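Local coordinates for protein cellulose 1,4-beta-cellobiosidase (Clostridium thermocellum, PDB 3ZQX) that is a family 3b carbohydrate-binding module of a cellulosomal cellobiohydrolase, of a cellulose-binding family but apparently deficient in adhesion, at residues Y43-H48 with Q111-S116. The protein carries 1 engineered substitution. Numbering follows the deposited sequence.
Sequences YFTKEH and QSNDYS. With CA (calcium ion), chain B.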
loop_
_atom_site.group_PDB
_atom_site.type_symbol
_atom_site.label_atom_id
_atom_site.label_comp_id
_atom_site.label_asym_id
_atom_site.label_seq_id
_atom_site.Cartn_x
_atom_site.Cartn_y
_atom_site.Cartn_z
ATOM N N TYR A 43 -0.631 3.405 5.734
ATOM C CA TYR A 43 -1.251 4.047 6.892
ATOM C C TYR A 43 -1.602 5.496 6.619
ATOM O O TYR A 43 -0.757 6.279 6.182
ATOM C CB TYR A 43 -0.315 3.938 8.106
ATOM C CG TYR A 43 -0.033 2.499 8.461
ATOM C CD1 TYR A 43 -0.909 1.787 9.264
ATOM C CD2 TYR A 43 1.072 1.828 7.934
ATOM C CE1 TYR A 43 -0.683 0.452 9.564
ATOM C CE2 TYR A 43 1.310 0.494 8.225
ATOM C CZ TYR A 43 0.434 -0.187 9.041
ATOM O OH TYR A 43 0.683 -1.512 9.308
ATOM N N PHE A 44 -2.864 5.845 6.858
ATOM C CA PHE A 44 -3.311 7.211 6.697
ATOM C C PHE A 44 -4.481 7.454 7.621
ATOM O O PHE A 44 -5.228 6.529 7.945
ATOM C CB PHE A 44 -3.694 7.498 5.230
ATOM C CG PHE A 44 -5.001 6.884 4.785
ATOM C CD1 PHE A 44 -5.086 5.551 4.410
ATOM C CD2 PHE A 44 -6.148 7.663 4.723
ATOM C CE1 PHE A 44 -6.291 5.007 3.986
ATOM C CE2 PHE A 44 -7.364 7.126 4.304
ATOM C CZ PHE A 44 -7.428 5.795 3.917
ATOM N N THR A 45 -4.643 8.706 8.025
ATOM C CA THR A 45 -5.750 9.089 8.884
ATOM C C THR A 45 -6.907 9.572 8.030
ATOM O O THR A 45 -6.731 10.400 7.129
ATOM C CB THR A 45 -5.341 10.205 9.847
ATOM O OG1 THR A 45 -4.686 11.236 9.106
ATOM C CG2 THR A 45 -4.405 9.675 10.931
ATOM N N LYS A 46 -8.095 9.046 8.305
ATOM C CA LYS A 46 -9.266 9.463 7.550
ATOM C C LYS A 46 -9.922 10.687 8.168
ATOM O O LYS A 46 -10.208 10.709 9.363
ATOM C CB LYS A 46 -10.261 8.312 7.341
ATOM C CG LYS A 46 -10.814 7.690 8.583
ATOM C CD LYS A 46 -11.866 6.662 8.203
ATOM C CE LYS A 46 -12.456 6.022 9.432
ATOM N NZ LYS A 46 -13.405 4.918 9.105
ATOM N N GLU A 47 -10.133 11.711 7.346
ATOM C CA GLU A 47 -10.750 12.955 7.779
ATOM C C GLU A 47 -12.276 12.969 7.646
ATOM O O GLU A 47 -12.925 13.862 8.182
ATOM C CB GLU A 47 -10.169 14.135 6.988
ATOM C CG GLU A 47 -8.837 14.675 7.500
ATOM C CD GLU A 47 -7.664 13.745 7.258
ATOM O OE1 GLU A 47 -7.431 13.338 6.093
ATOM O OE2 GLU A 47 -6.944 13.440 8.233
ATOM N N HIS A 48 -12.853 11.994 6.950
ATOM C CA HIS A 48 -14.293 11.998 6.702
ATOM C C HIS A 48 -14.890 10.615 6.860
ATOM O O HIS A 48 -14.185 9.616 6.779
ATOM C CB HIS A 48 -14.597 12.513 5.295
ATOM C CG HIS A 48 -13.956 13.826 4.986
ATOM N ND1 HIS A 48 -14.513 15.029 5.359
ATOM C CD2 HIS A 48 -12.800 14.125 4.350
ATOM C CE1 HIS A 48 -13.727 16.014 4.962
ATOM N NE2 HIS A 48 -12.683 15.492 4.346
ATOM N N GLN A 111 -3.241 14.983 3.736
ATOM C CA GLN A 111 -2.185 13.978 3.734
ATOM C C GLN A 111 -1.098 14.257 4.761
ATOM O O GLN A 111 -0.288 13.376 5.044
ATOM C CB GLN A 111 -1.532 13.863 2.356
ATOM C CG GLN A 111 -2.474 13.487 1.242
ATOM C CD GLN A 111 -1.733 12.929 0.050
ATOM O OE1 GLN A 111 -1.482 11.725 -0.023
ATOM N NE2 GLN A 111 -1.364 13.796 -0.886
ATOM N N SER A 112 -1.079 15.462 5.324
ATOM C CA SER A 112 0.029 15.847 6.201
ATOM C C SER A 112 0.073 15.074 7.507
ATOM O O SER A 112 1.076 15.040 8.153
ATOM C CB SER A 112 0.044 17.374 6.452
ATOM O OG SER A 112 -1.009 17.743 7.274
ATOM N N ASN A 113 -1.053 14.478 7.855
ATOM C CA ASN A 113 -1.161 13.674 9.040
ATOM C C ASN A 113 -1.296 12.167 8.744
ATOM O O ASN A 113 -1.898 11.431 9.508
ATOM C CB ASN A 113 -2.311 14.168 9.925
ATOM C CG ASN A 113 -3.619 14.102 9.237
ATOM O OD1 ASN A 113 -3.691 13.618 8.124
ATOM N ND2 ASN A 113 -4.687 14.543 9.897
ATOM N N ASP A 114 -0.720 11.760 7.608
ATOM C CA ASP A 114 -0.746 10.358 7.187
ATOM C C ASP A 114 0.654 9.764 7.354
ATOM O O ASP A 114 1.608 10.230 6.759
ATOM C CB ASP A 114 -1.142 10.227 5.731
ATOM C CG ASP A 114 -2.568 10.643 5.476
ATOM O OD1 ASP A 114 -3.333 10.836 6.440
ATOM O OD2 ASP A 114 -2.953 10.749 4.294
ATOM N N TYR A 115 0.743 8.718 8.165
ATOM C CA TYR A 115 2.024 8.104 8.482
ATOM C C TYR A 115 2.807 7.660 7.247
ATOM O O TYR A 115 4.025 7.844 7.180
ATOM C CB TYR A 115 1.782 6.924 9.412
ATOM C CG TYR A 115 2.987 6.094 9.772
ATOM C CD1 TYR A 115 3.811 6.457 10.825
ATOM C CD2 TYR A 115 3.261 4.904 9.107
ATOM C CE1 TYR A 115 4.893 5.670 11.182
ATOM C CE2 TYR A 115 4.332 4.109 9.462
ATOM C CZ TYR A 115 5.148 4.500 10.501
ATOM O OH TYR A 115 6.230 3.733 10.879
ATOM N N SER A 116 2.128 7.070 6.266
ATOM C CA SER A 116 2.835 6.508 5.117
ATOM C C SER A 116 3.092 7.496 3.981
ATOM O O SER A 116 3.734 7.136 3.002
ATOM C CB SER A 116 2.108 5.276 4.565
ATOM O OG SER A 116 2.009 4.245 5.537
HETATM CA CA CA B . -5.230 12.266 6.806
HETATM O O HOH W 1 -5.542 11.471 4.436
#
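T45 OG1 is gripped twice: it binds the calcium ion at 2.6 Å and donates a hydrogen bond to N113 O at 2.8 Å. It approaches that carbonyl from above its plane, 64° out. This is the calcium site of the CBM3 beta-sandwich, where the loop after strand 38-43 meets the loop after strand 109-110. OG1, set between the backbone N and the carbonyl carbon (chi1 49°), lies beside T45 O, and both bind the ion. E47, its chain bent at chi2, adds both carboxylate oxygens, and N113 adds OD1. D114 OD1 binds the calcium at 2.4 Å and also accepts a hydrogen bond from T45 N, which lies well above the carboxylate plane. D114 OD2 takes a hydrogen bond from the water that completes the shell with D110 O. The calcium probably offsets the negative charge of E47 and D114. F44 CB packs on D114 CG at 3.3 Å, while the F44 ring turns away to the hydrophobic side chains I19, I101 and L52. Beyond the metal, S116 N donates to Y43 O, and Y43 N donates to S116 OG at 2.8 Å; S116 OG also bonds K129 O. Y43 and Y115 lie side by side with ring planes 86° apart; Y43 CB touches Y115 CD2 at 3.8 Å. N113 ND2 donates a hydrogen bond to E47 OE2 at 3.0 Å, tip to tip, with OE2 close to the N113 amide plane.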